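Local coordinates for halocarboxylic acid dehalogenase DehI (Pseudomonas putida, PDB 3BJX), which is a haloacid dehalogenase that probably hydrolyses the carbon-halogen bond of alpha-halocarboxylic acids, at residues C54-T59 with T274-M279; A84-E89 with R244-G249; L122-Y127 with K167-L172; G187-V192 with K213-V218. One frame throughout, in Å; residues are numbered along the deposited sequence.

Interaction 1. Residues C54-T59 with T274-M279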
loop_
_atom_site.group_PDB
_atom_site.type_symbol
_atom_site.label_atom_id
_atom_site.label_comp_id
_atom_site.label_asym_id
_atom_site.label_seq_id
_atom_site.Cartn_x
_atom_site.Cartn_y
_atom_site.Cartn_z
ATOM N N CYS A 54 -14.310 -1.626 0.973
ATOM C CA CYS A 54 -15.453 -0.706 0.864
ATOM C C CYS A 54 -15.931 -0.222 2.224
ATOM O O CYS A 54 -16.238 0.948 2.377
ATOM C CB CYS A 54 -16.601 -1.352 0.116
ATOM S SG CYS A 54 -16.219 -1.534 -1.601
ATOM N N ARG A 55 -15.975 -1.127 3.199
ATOM C CA ARG A 55 -16.418 -0.800 4.551
ATOM C C ARG A 55 -15.512 0.224 5.242
ATOM O O ARG A 55 -15.991 1.033 6.063
ATOM C CB ARG A 55 -16.562 -2.072 5.411
ATOM C CG ARG A 55 -17.404 -3.156 4.735
ATOM C CD ARG A 55 -17.889 -4.211 5.715
ATOM N NE ARG A 55 -16.828 -4.912 6.448
ATOM C CZ ARG A 55 -16.359 -6.125 6.150
ATOM N NH1 ARG A 55 -16.805 -6.791 5.092
ATOM N NH2 ARG A 55 -15.406 -6.676 6.913
ATOM N N VAL A 56 -14.220 0.182 4.916
ATOM C CA VAL A 56 -13.279 1.207 5.352
ATOM C C VAL A 56 -13.501 2.540 4.629
ATOM O O VAL A 56 -13.392 3.600 5.244
ATOM C CB VAL A 56 -11.803 0.730 5.212
ATOM C CG1 VAL A 56 -10.829 1.857 5.532
ATOM C CG2 VAL A 56 -11.559 -0.498 6.127
ATOM N N LEU A 57 -13.825 2.466 3.336
ATOM C CA LEU A 57 -14.072 3.642 2.481
ATOM C C LEU A 57 -15.349 4.328 2.889
ATOM O O LEU A 57 -15.475 5.544 2.763
ATOM C CB LEU A 57 -14.195 3.241 1.004
ATOM C CG LEU A 57 -12.971 2.681 0.289
ATOM C CD1 LEU A 57 -13.344 2.214 -1.153
ATOM C CD2 LEU A 57 -11.805 3.696 0.286
ATOM N N ALA A 58 -16.295 3.519 3.358
ATOM C CA ALA A 58 -17.533 3.979 3.963
ATOM C C ALA A 58 -17.327 4.929 5.149
ATOM O O ALA A 58 -18.260 5.647 5.524
ATOM C CB ALA A 58 -18.365 2.773 4.403
ATOM N N THR A 59 -16.131 4.931 5.743
ATOM C CA THR A 59 -15.822 5.838 6.876
ATOM C C THR A 59 -15.330 7.236 6.436
ATOM O O THR A 59 -15.108 8.105 7.286
ATOM C CB THR A 59 -14.803 5.227 7.875
ATOM O OG1 THR A 59 -13.496 5.288 7.309
ATOM C CG2 THR A 59 -15.120 3.800 8.175
ATOM N N THR A 274 -6.425 8.081 -0.624
ATOM C CA THR A 274 -5.429 7.663 -1.620
ATOM C C THR A 274 -4.639 6.479 -1.104
ATOM O O THR A 274 -4.451 5.510 -1.845
ATOM C CB THR A 274 -4.427 8.790 -1.970
ATOM O OG1 THR A 274 -5.132 9.911 -2.504
ATOM C CG2 THR A 274 -3.371 8.319 -2.973
ATOM N N GLY A 275 -4.178 6.572 0.146
ATOM C CA GLY A 275 -3.376 5.526 0.801
ATOM C C GLY A 275 -4.183 4.263 1.042
ATOM O O GLY A 275 -3.666 3.160 0.924
ATOM N N VAL A 276 -5.458 4.430 1.355
ATOM C CA VAL A 276 -6.363 3.304 1.606
ATOM C C VAL A 276 -6.618 2.497 0.322
ATOM O O VAL A 276 -6.557 1.261 0.332
ATOM C CB VAL A 276 -7.689 3.795 2.254
ATOM C CG1 VAL A 276 -8.771 2.739 2.200
ATOM C CG2 VAL A 276 -7.456 4.178 3.688
ATOM N N LEU A 277 -6.851 3.206 -0.781
ATOM C CA LEU A 277 -7.048 2.586 -2.101
ATOM C C LEU A 277 -5.813 1.841 -2.600
ATOM O O LEU A 277 -5.925 0.696 -3.051
ATOM C CB LEU A 277 -7.523 3.620 -3.126
ATOM C CG LEU A 277 -8.990 4.027 -2.903
ATOM C CD1 LEU A 277 -9.251 5.420 -3.438
ATOM C CD2 LEU A 277 -9.984 2.974 -3.483
ATOM N N PHE A 278 -4.658 2.483 -2.491
ATOM C CA PHE A 278 -3.368 1.851 -2.753
ATOM C C PHE A 278 -3.239 0.527 -2.011
ATOM O O PHE A 278 -3.064 -0.518 -2.621
ATOM C CB PHE A 278 -2.250 2.768 -2.296
ATOM C CG PHE A 278 -0.883 2.299 -2.681
ATOM C CD1 PHE A 278 -0.322 2.698 -3.891
ATOM C CD2 PHE A 278 -0.144 1.469 -1.830
ATOM C CE1 PHE A 278 0.931 2.277 -4.244
ATOM C CE2 PHE A 278 1.132 1.050 -2.178
ATOM C CZ PHE A 278 1.668 1.460 -3.390
HETATM N N MSE A 279 -3.333 0.589 -0.690
HETATM C CA MSE A 279 -3.295 -0.599 0.150
HETATM C C MSE A 279 -4.273 -1.716 -0.240
HETATM O O MSE A 279 -3.931 -2.893 -0.176
HETATM C CB MSE A 279 -3.563 -0.183 1.591
HETATM C CG MSE A 279 -3.406 -1.299 2.573
HETATM SE SE MSE A 279 -3.382 -0.601 4.369
HETATM C CE MSE A 279 -5.274 -0.012 4.537
#
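Val276 and Leu277, on the long helix 267-299, pack against Val56 and Leu57 on the short helix 52-57, an entirely aliphatic meeting that suits a site buried in an all-helical protein. Val276 comes first, pointing at the other helix. Its CG1, set anti to the backbone N (chi1 165°), touches two residues: Val276 CG1 lies 3.7 Å from Leu57 CD2 and 4.0 Å from Val56 CG1. A beta-branched valine fits here because its methyl is held close to the helix, and the longer Leu57 slides past it in the opposite direction. Leu277 starts off to one side, but its tip comes round, and Leu277 CD2 lies 4.2 Å from Leu57 CD1, the two leucines crossing at about a right angle. Beyond the valine of the first segment, Thr59 OG1 bonds to Val56 O at 2.7 Å, in the carbonyl plane, and the same oxygen accepts the Thr59 amide. The threonine hydroxyl also hydrogen-bonds Asn268 ND2 of the second subunit. Around this packing, Leu277 also rests on Leu139 and Met143 of helix 112-143, while Val56 and Val276 both reach Ala271 of the second subunit, so that helix 267-299 packs on helices 52-57 and 112-143 of its own chain and also meets the second subunit.

Interaction 2. Residues A84-E89 with R244-G249. Unlike the reference sequence in segment 244-249: Arg244 (reference Pro).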
loop_
_atom_site.group_PDB
_atom_site.type_symbol
_atom_site.label_atom_id
_atom_site.label_comp_id
_atom_site.label_asym_id
_atom_site.label_seq_id
_atom_site.Cartn_x
_atom_site.Cartn_y
_atom_site.Cartn_z
ATOM N N ALA A 84 -12.734 -9.935 -14.583
ATOM C CA ALA A 84 -12.656 -10.654 -13.301
ATOM C C ALA A 84 -12.410 -12.143 -13.504
ATOM O O ALA A 84 -11.717 -12.749 -12.712
ATOM C CB ALA A 84 -13.941 -10.443 -12.474
ATOM N N ASP A 85 -12.994 -12.725 -14.560
ATOM C CA ASP A 85 -12.733 -14.103 -14.952
ATOM C C ASP A 85 -11.245 -14.356 -15.202
ATOM O O ASP A 85 -10.709 -15.352 -14.703
ATOM C CB ASP A 85 -13.554 -14.517 -16.193
ATOM C CG ASP A 85 -15.050 -14.738 -15.894
ATOM O OD1 ASP A 85 -15.456 -14.788 -14.718
ATOM O OD2 ASP A 85 -15.831 -14.873 -16.854
ATOM N N GLU A 86 -10.596 -13.463 -15.972
ATOM C CA GLU A 86 -9.157 -13.569 -16.289
ATOM C C GLU A 86 -8.295 -13.517 -15.025
ATOM O O GLU A 86 -7.447 -14.416 -14.802
ATOM C CB GLU A 86 -8.703 -12.466 -17.267
ATOM C CG GLU A 86 -7.178 -12.314 -17.349
ATOM C CD GLU A 86 -6.676 -11.413 -18.474
ATOM O OE1 GLU A 86 -7.479 -10.720 -19.117
ATOM O OE2 GLU A 86 -5.434 -11.388 -18.705
ATOM N N LEU A 87 -8.503 -12.462 -14.222
ATOM C CA LEU A 87 -7.809 -12.289 -12.932
ATOM C C LEU A 87 -7.981 -13.498 -12.037
ATOM O O LEU A 87 -7.017 -13.955 -11.452
ATOM C CB LEU A 87 -8.256 -11.024 -12.187
ATOM C CG LEU A 87 -7.959 -9.663 -12.829
ATOM C CD1 LEU A 87 -8.806 -8.579 -12.207
ATOM C CD2 LEU A 87 -6.452 -9.293 -12.772
ATOM N N ARG A 88 -9.201 -14.025 -11.938
ATOM C CA ARG A 88 -9.440 -15.278 -11.195
ATOM C C ARG A 88 -8.591 -16.447 -11.670
ATOM O O ARG A 88 -8.034 -17.191 -10.863
ATOM C CB ARG A 88 -10.916 -15.682 -11.245
ATOM C CG ARG A 88 -11.251 -16.806 -10.252
ATOM C CD ARG A 88 -12.733 -17.092 -10.202
ATOM N NE ARG A 88 -13.544 -15.893 -10.057
ATOM C CZ ARG A 88 -14.267 -15.354 -11.037
ATOM N NH1 ARG A 88 -14.276 -15.915 -12.248
ATOM N NH2 ARG A 88 -14.972 -14.239 -10.816
ATOM N N GLU A 89 -8.514 -16.617 -12.979
ATOM C CA GLU A 89 -7.715 -17.671 -13.592
ATOM C C GLU A 89 -6.196 -17.500 -13.353
ATOM O O GLU A 89 -5.499 -18.461 -13.040
ATOM C CB GLU A 89 -7.989 -17.656 -15.084
ATOM C CG GLU A 89 -8.215 -18.968 -15.685
ATOM C CD GLU A 89 -7.851 -18.970 -17.145
ATOM O OE1 GLU A 89 -7.880 -17.883 -17.775
ATOM O OE2 GLU A 89 -7.511 -20.067 -17.650
ATOM N N ARG A 244 -4.953 -3.205 -13.262
ATOM C CA ARG A 244 -4.658 -1.806 -13.655
ATOM C C ARG A 244 -4.932 -1.616 -15.142
ATOM O O ARG A 244 -5.592 -0.676 -15.520
ATOM C CB ARG A 244 -3.208 -1.423 -13.260
ATOM C CG ARG A 244 -2.730 0.026 -13.551
ATOM C CD ARG A 244 -1.423 0.362 -12.758
ATOM N NE ARG A 244 -1.678 0.983 -11.418
ATOM C CZ ARG A 244 -1.029 0.732 -10.270
ATOM N NH1 ARG A 244 -0.051 -0.171 -10.210
ATOM N NH2 ARG A 244 -1.382 1.387 -9.173
ATOM N N GLU A 245 -4.450 -2.539 -15.972
ATOM C CA GLU A 245 -4.679 -2.488 -17.414
ATOM C C GLU A 245 -6.146 -2.729 -17.734
ATOM O O GLU A 245 -6.728 -2.040 -18.588
ATOM C CB GLU A 245 -3.835 -3.528 -18.154
ATOM C CG GLU A 245 -2.330 -3.379 -17.943
ATOM C CD GLU A 245 -1.562 -4.591 -18.377
ATOM O OE1 GLU A 245 -2.177 -5.649 -18.576
ATOM O OE2 GLU A 245 -0.342 -4.501 -18.516
ATOM N N LEU A 246 -6.733 -3.717 -17.061
ATOM C CA LEU A 246 -8.125 -4.028 -17.273
ATOM C C LEU A 246 -9.010 -2.807 -16.997
ATOM O O LEU A 246 -9.961 -2.578 -17.750
ATOM C CB LEU A 246 -8.566 -5.279 -16.479
ATOM C CG LEU A 246 -8.054 -6.589 -17.087
ATOM C CD1 LEU A 246 -8.115 -7.727 -16.100
ATOM C CD2 LEU A 246 -8.820 -6.943 -18.354
ATOM N N VAL A 247 -8.716 -2.010 -15.960
ATOM C CA VAL A 247 -9.573 -0.819 -15.738
ATOM C C VAL A 247 -9.393 0.294 -16.766
ATOM O O VAL A 247 -10.331 1.055 -16.982
ATOM C CB VAL A 247 -9.637 -0.250 -14.258
ATOM C CG1 VAL A 247 -9.572 -1.365 -13.227
ATOM C CG2 VAL A 247 -8.587 0.848 -14.003
ATOM N N ARG A 248 -8.210 0.392 -17.381
ATOM C CA ARG A 248 -7.955 1.338 -18.476
ATOM C C ARG A 248 -8.831 1.071 -19.677
ATOM O O ARG A 248 -9.275 2.010 -20.332
ATOM C CB ARG A 248 -6.523 1.240 -18.989
ATOM C CG ARG A 248 -5.507 1.762 -18.077
ATOM C CD ARG A 248 -5.090 3.205 -18.349
ATOM N NE ARG A 248 -3.944 3.446 -17.468
ATOM C CZ ARG A 248 -4.018 3.771 -16.179
ATOM N NH1 ARG A 248 -5.180 3.992 -15.585
ATOM N NH2 ARG A 248 -2.908 3.890 -15.486
ATOM N N GLY A 249 -9.035 -0.222 -19.958
ATOM C CA GLY A 249 -9.774 -0.703 -21.125
ATOM C C GLY A 249 -11.262 -0.788 -20.867
ATOM O O GLY A 249 -12.027 -1.220 -21.728
#
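Leu246 of helix 230-248 and Leu87 of helix 78-90 reach toward each other tip to tip, and this pair supplies the apolar part of the contact. Leu246 CD1 sits at the fork of the other side chain, 3.8 Å from Leu87 CG and 4.0 Å from both Leu87 CD1 and Leu87 CD2. Branched leucines suit the spot because one methyl can settle against the whole isopropyl end. The second branch has a different neighbour: Leu246 CD2 lies 4.1 Å from Glu86 OE1, a van der Waals contact where the extended glutamate arm crosses Leu246 at a slant. Both helices belong to an all-alpha fold without strands, and helix 112-143 runs close by, its Leu134 also packing on Leu246. Charges make up the polar part. Glu86 OE2 forms salt bridges with Arg242 and Arg90, the first of which links the two helices, so the acid can sit beside a leucine with its charge answered. On helix 78-90 itself, Arg88 NH1 meets Asp85 OD1 at 3.0 Å with an N-H...O angle of 165°. The carboxylate oxygen lies nearly in the guanidinium plane and is met on its anti side, with the nitrogen tilted 27° out of the carboxylate plane.

Interaction 3. Residues L122-Y127 with K167-L172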
loop_
_atom_site.group_PDB
_atom_site.type_symbol
_atom_site.label_atom_id
_atom_site.label_comp_id
_atom_site.label_asym_id
_atom_site.label_seq_id
_atom_site.Cartn_x
_atom_site.Cartn_y
_atom_site.Cartn_z
ATOM N N LEU A 122 -15.846 -20.485 0.311
ATOM C CA LEU A 122 -14.668 -20.306 -0.526
ATOM C C LEU A 122 -15.070 -19.834 -1.943
ATOM O O LEU A 122 -14.462 -18.897 -2.483
ATOM C CB LEU A 122 -13.802 -21.576 -0.550
ATOM C CG LEU A 122 -13.063 -22.047 0.718
ATOM C CD1 LEU A 122 -12.507 -23.466 0.519
ATOM C CD2 LEU A 122 -11.946 -21.097 1.111
ATOM N N TYR A 123 -16.123 -20.433 -2.505
ATOM C CA TYR A 123 -16.592 -20.112 -3.878
ATOM C C TYR A 123 -17.193 -18.724 -4.040
ATOM O O TYR A 123 -16.989 -18.071 -5.079
ATOM C CB TYR A 123 -17.600 -21.160 -4.365
ATOM C CG TYR A 123 -16.969 -22.456 -4.853
ATOM C CD1 TYR A 123 -15.711 -22.878 -4.368
ATOM C CD2 TYR A 123 -17.618 -23.262 -5.767
ATOM C CE1 TYR A 123 -15.127 -24.047 -4.787
ATOM C CE2 TYR A 123 -17.035 -24.442 -6.194
ATOM C CZ TYR A 123 -15.783 -24.822 -5.690
ATOM O OH TYR A 123 -15.180 -25.975 -6.092
ATOM N N ALA A 124 -17.958 -18.277 -3.044
ATOM C CA ALA A 124 -18.540 -16.942 -3.080
ATOM C C ALA A 124 -17.445 -15.893 -3.128
ATOM O O ALA A 124 -17.615 -14.838 -3.750
ATOM C CB ALA A 124 -19.448 -16.699 -1.858
ATOM N N PHE A 125 -16.346 -16.164 -2.432
ATOM C CA PHE A 125 -15.234 -15.242 -2.346
ATOM C C PHE A 125 -14.374 -15.297 -3.575
ATOM O O PHE A 125 -13.990 -14.246 -4.069
ATOM C CB PHE A 125 -14.388 -15.466 -1.087
ATOM C CG PHE A 125 -14.987 -14.863 0.136
ATOM C CD1 PHE A 125 -14.909 -13.512 0.350
ATOM C CD2 PHE A 125 -15.678 -15.649 1.052
ATOM C CE1 PHE A 125 -15.490 -12.947 1.467
ATOM C CE2 PHE A 125 -16.262 -15.082 2.157
ATOM C CZ PHE A 125 -16.181 -13.736 2.363
ATOM N N ASN A 126 -14.056 -16.510 -4.046
ATOM C CA ASN A 126 -13.403 -16.709 -5.350
ATOM C C ASN A 126 -14.064 -15.938 -6.468
ATOM O O ASN A 126 -13.374 -15.403 -7.323
ATOM C CB ASN A 126 -13.320 -18.197 -5.719
ATOM C CG ASN A 126 -12.400 -18.951 -4.809
ATOM O OD1 ASN A 126 -11.638 -18.325 -4.067
ATOM N ND2 ASN A 126 -12.468 -20.288 -4.826
ATOM N N TYR A 127 -15.397 -15.884 -6.443
ATOM C CA TYR A 127 -16.173 -15.139 -7.426
ATOM C C TYR A 127 -16.084 -13.617 -7.278
ATOM O O TYR A 127 -15.905 -12.913 -8.269
ATOM C CB TYR A 127 -17.650 -15.575 -7.428
ATOM C CG TYR A 127 -18.458 -14.820 -8.445
ATOM C CD1 TYR A 127 -18.355 -15.137 -9.794
ATOM C CD2 TYR A 127 -19.284 -13.769 -8.075
ATOM C CE1 TYR A 127 -19.067 -14.445 -10.754
ATOM C CE2 TYR A 127 -20.011 -13.048 -9.040
ATOM C CZ TYR A 127 -19.893 -13.403 -10.388
ATOM O OH TYR A 127 -20.584 -12.733 -11.390
ATOM N N LYS A 167 -28.290 -18.924 -8.051
ATOM C CA LYS A 167 -28.966 -19.991 -7.298
ATOM C C LYS A 167 -28.171 -20.637 -6.165
ATOM O O LYS A 167 -28.714 -20.866 -5.081
ATOM C CB LYS A 167 -29.449 -21.094 -8.251
ATOM N N GLY A 168 -26.900 -20.942 -6.410
ATOM C CA GLY A 168 -26.085 -21.625 -5.396
ATOM C C GLY A 168 -25.494 -20.723 -4.315
ATOM O O GLY A 168 -24.522 -21.089 -3.645
HETATM N N MSE A 169 -26.084 -19.546 -4.136
HETATM C CA MSE A 169 -25.501 -18.533 -3.274
HETATM C C MSE A 169 -26.528 -17.822 -2.390
HETATM O O MSE A 169 -27.528 -17.275 -2.872
HETATM C CB MSE A 169 -24.730 -17.534 -4.127
HETATM C CG MSE A 169 -23.874 -16.585 -3.351
HETATM SE SE MSE A 169 -23.469 -15.069 -4.485
HETATM C CE MSE A 169 -21.695 -15.568 -5.148
ATOM N N ASP A 170 -26.259 -17.854 -1.087
ATOM C CA ASP A 170 -27.082 -17.177 -0.093
ATOM C C ASP A 170 -26.793 -15.697 -0.218
ATOM O O ASP A 170 -25.635 -15.325 -0.412
ATOM C CB ASP A 170 -26.756 -17.692 1.316
ATOM C CG ASP A 170 -27.223 -19.133 1.533
ATOM O OD1 ASP A 170 -28.389 -19.439 1.166
ATOM O OD2 ASP A 170 -26.430 -19.955 2.061
ATOM N N PRO A 171 -27.841 -14.853 -0.137
ATOM C CA PRO A 171 -27.745 -13.393 -0.367
ATOM C C PRO A 171 -26.757 -12.638 0.553
ATOM O O PRO A 171 -26.187 -11.603 0.145
ATOM C CB PRO A 171 -29.184 -12.906 -0.127
ATOM C CG PRO A 171 -29.811 -13.998 0.735
ATOM C CD PRO A 171 -29.221 -15.260 0.187
ATOM N N LEU A 172 -26.555 -13.152 1.769
ATOM C CA LEU A 172 -25.705 -12.488 2.755
ATOM C C LEU A 172 -24.954 -13.494 3.634
ATOM O O LEU A 172 -25.546 -14.171 4.468
ATOM C CB LEU A 172 -26.537 -11.488 3.587
ATOM C CG LEU A 172 -25.927 -10.289 4.329
ATOM C CD1 LEU A 172 -24.867 -9.535 3.561
ATOM C CD2 LEU A 172 -27.043 -9.326 4.704
#
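Ala124 on helix 112-143 and Met169 in the loop between helices 155-158 and 183-195 bring their backbones to a CA-CA separation of 7.1 Å, the loop being extended at Met169 (phi -138°, psi 125°). This is a loop-on-helix contact within an all-alpha fold: an irregular length of chain passes a long helix and makes its apolar contact with it through one side chain, Met169, present as selenomethionine. This chain leaves the backbone with CG anti to the backbone N (chi1 -169°), runs on through an extended CB-CG bond, and turns only at the last torsion, which carries the terminal methyl onto the helix. A long, flexible, unbranched residue suits this task, since it can reach from the loop to the helix and adjust its end. The small alanine opposite lets the methyl approach the helix backbone itself: Met169 CE lies 4.0 Å from Ala124 CA and 4.1 Å from Ala124 CB. Leu173 also packs on Ala124, and Phe309 near the chain's C-terminus on Met169. The loop has a polar tie as well, a salt bridge from Asp170 to Arg120 of the same long helix. One turn further along the helix stands Tyr127, whose aromatic side chain crosses that of Met169 at about a right angle. Tyrosine suits the place because its ring carbons pack on the methyl while its hydroxyl is hydrogen-bonded to Glu81, Arg46 and Lys131. Its ring is met at one carbon, Tyr127 CD2, 4.2 Å from Met169 CE.

Interaction 4. Residues G187-V192 with K213-V218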
loop_
_atom_site.group_PDB
_atom_site.type_symbol
_atom_site.label_atom_id
_atom_site.label_comp_id
_atom_site.label_asym_id
_atom_site.label_seq_id
_atom_site.Cartn_x
_atom_site.Cartn_y
_atom_site.Cartn_z
ATOM N N GLY A 187 -7.190 -14.103 18.145
ATOM C CA GLY A 187 -5.879 -14.657 17.863
ATOM C C GLY A 187 -5.755 -15.214 16.464
ATOM O O GLY A 187 -4.763 -14.943 15.796
ATOM N N LEU A 188 -6.754 -15.978 16.014
ATOM C CA LEU A 188 -6.716 -16.630 14.692
ATOM C C LEU A 188 -6.730 -15.611 13.564
ATOM O O LEU A 188 -6.006 -15.755 12.578
ATOM C CB LEU A 188 -7.873 -17.646 14.511
ATOM C CG LEU A 188 -7.903 -18.979 15.318
ATOM C CD1 LEU A 188 -9.224 -19.690 15.214
ATOM C CD2 LEU A 188 -6.786 -19.937 14.907
ATOM N N LEU A 189 -7.573 -14.588 13.710
ATOM C CA LEU A 189 -7.749 -13.560 12.690
ATOM C C LEU A 189 -6.535 -12.665 12.601
ATOM O O LEU A 189 -6.138 -12.266 11.506
ATOM C CB LEU A 189 -8.990 -12.703 12.971
ATOM C CG LEU A 189 -10.390 -13.331 12.878
ATOM C CD1 LEU A 189 -11.374 -12.375 13.513
ATOM C CD2 LEU A 189 -10.780 -13.682 11.438
ATOM N N LYS A 190 -5.954 -12.360 13.757
ATOM C CA LYS A 190 -4.772 -11.530 13.822
ATOM C C LYS A 190 -3.554 -12.258 13.246
ATOM O O LYS A 190 -2.738 -11.634 12.543
ATOM C CB LYS A 190 -4.534 -11.007 15.262
ATOM C CG LYS A 190 -3.177 -10.332 15.496
ATOM C CD LYS A 190 -2.989 -9.027 14.685
ATOM C CE LYS A 190 -1.805 -8.219 15.170
ATOM N NZ LYS A 190 -1.359 -7.162 14.178
ATOM N N ARG A 191 -3.449 -13.566 13.515
ATOM C CA ARG A 191 -2.346 -14.413 12.969
ATOM C C ARG A 191 -2.344 -14.521 11.432
ATOM O O ARG A 191 -1.285 -14.473 10.789
ATOM C CB ARG A 191 -2.299 -15.798 13.644
ATOM C CG ARG A 191 -1.647 -16.933 12.816
ATOM C CD ARG A 191 -0.165 -17.253 13.131
ATOM N NE ARG A 191 0.238 -18.503 12.445
ATOM C CZ ARG A 191 1.447 -18.767 11.923
ATOM N NH1 ARG A 191 2.444 -17.886 12.003
ATOM N NH2 ARG A 191 1.660 -19.931 11.306
ATOM N N VAL A 192 -3.523 -14.636 10.833
ATOM C CA VAL A 192 -3.590 -14.781 9.372
ATOM C C VAL A 192 -3.360 -13.439 8.672
ATOM O O VAL A 192 -2.734 -13.377 7.612
ATOM C CB VAL A 192 -4.875 -15.531 8.913
ATOM C CG1 VAL A 192 -6.137 -14.713 9.180
ATOM C CG2 VAL A 192 -4.744 -15.987 7.478
ATOM N N LYS A 213 -11.477 -24.077 13.555
ATOM C CA LYS A 213 -10.443 -25.084 13.290
ATOM C C LYS A 213 -10.104 -25.177 11.799
ATOM O O LYS A 213 -8.970 -25.512 11.448
ATOM C CB LYS A 213 -10.867 -26.459 13.852
ATOM C CG LYS A 213 -9.763 -27.545 13.794
ATOM C CD LYS A 213 -10.346 -28.948 13.976
ATOM C CE LYS A 213 -9.280 -29.942 14.503
ATOM N NZ LYS A 213 -9.859 -31.214 15.094
ATOM N N VAL A 214 -11.077 -24.895 10.930
ATOM C CA VAL A 214 -10.848 -24.789 9.488
ATOM C C VAL A 214 -9.883 -23.620 9.212
ATOM O O VAL A 214 -8.908 -23.757 8.441
ATOM C CB VAL A 214 -12.191 -24.564 8.700
ATOM C CG1 VAL A 214 -11.930 -24.084 7.276
ATOM C CG2 VAL A 214 -13.035 -25.830 8.679
ATOM N N LEU A 215 -10.153 -22.489 9.859
ATOM C CA LEU A 215 -9.350 -21.291 9.713
ATOM C C LEU A 215 -7.926 -21.546 10.215
ATOM O O LEU A 215 -6.948 -21.131 9.568
ATOM C CB LEU A 215 -9.977 -20.105 10.447
ATOM C CG LEU A 215 -9.185 -18.778 10.416
ATOM C CD1 LEU A 215 -8.829 -18.323 8.997
ATOM C CD2 LEU A 215 -9.953 -17.708 11.130
ATOM N N GLN A 216 -7.810 -22.250 11.338
ATOM C CA GLN A 216 -6.502 -22.614 11.856
ATOM C C GLN A 216 -5.679 -23.460 10.873
ATOM O O GLN A 216 -4.540 -23.120 10.567
ATOM C CB GLN A 216 -6.654 -23.326 13.191
ATOM C CG GLN A 216 -5.335 -23.783 13.770
ATOM C CD GLN A 216 -5.359 -23.846 15.273
ATOM O OE1 GLN A 216 -6.257 -24.453 15.873
ATOM N NE2 GLN A 216 -4.370 -23.219 15.903
ATOM N N ILE A 217 -6.266 -24.558 10.395
ATOM C CA ILE A 217 -5.639 -25.482 9.447
ATOM C C ILE A 217 -5.234 -24.790 8.150
ATOM O O ILE A 217 -4.100 -24.951 7.682
ATOM C CB ILE A 217 -6.585 -26.683 9.136
ATOM C CG1 ILE A 217 -6.728 -27.583 10.366
ATOM C CG2 ILE A 217 -6.111 -27.491 7.933
ATOM C CD1 ILE A 217 -7.704 -28.717 10.177
ATOM N N VAL A 218 -6.147 -24.001 7.572
ATOM C CA VAL A 218 -5.825 -23.309 6.311
ATOM C C VAL A 218 -4.778 -22.207 6.507
ATOM O O VAL A 218 -3.975 -21.952 5.603
ATOM C CB VAL A 218 -7.091 -22.820 5.525
ATOM C CG1 VAL A 218 -8.100 -23.982 5.344
ATOM C CG2 VAL A 218 -7.742 -21.593 6.188
#
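Leu188 and Gln216 cross each other at about a right angle, with the leucine reaching over to the root of the glutamine. Leu188 CD2 lies 3.8 Å from Gln216 CB and 4.1 Å from Gln216 CA, so its methyl presses on the partner helix close to the backbone. The glutamine chain, extended beyond CG, then runs past the same methyl: Gln216 CD and Gln216 NE2 are each 4.2 Å from Leu188 CD2. Such a residue suits a half-exposed margin, since its aliphatic stem can pack on a methyl while it still ends in a polar amide. From the other helix comes Leu215. With CG anti to the backbone N (chi1 178°), it projects toward segment 187-192, and its CD2 meets two neighbours, 4.0 Å from Leu188 CB and 4.1 Å from Leu189 CD2. The helices that carry these side chains, 183-195 and 212-223, run in roughly the same direction, their segment axes 10.2 Å apart at an angle of 25°. They are two helices of the all-alpha fold, and helix 203-208, which lies between them in sequence, sends Phe205 against Leu189, Val192 and Leu215 together. Leu189 meets Leu215 at about a right angle. Leucine is apt here because its end methyl can reach across even though the bond from its backbone starts away from the partner. Arg191 NE makes a salt bridge to Asp220, tying the same two helices together; Lys190 NZ instead hydrogen-bonds Met145 O of the second subunit.

Interactions 2 and 3 are joined directly, although their centres stand 20 Å apart: Arg88 NE lies 2.8 Å from Asn126 O and Arg88 NH2 lies 3.0 Å from Tyr127 O, both probable hydrogen bonds, so a buried arginine of helix 78-90 holds two carbonyls of helix 112-143. Interaction 1 spans the other three along the chain and lies on the opposite side of the chain's centre from interaction 3; their nearest atoms are about 7 Å apart. Interactions 3 and 4 come in series, about 6 Å between nearest atoms, whereas the nearest atoms of 2 and 4 are about 17 Å apart. Interactions 1, 2 and 4 each reach the second subunit.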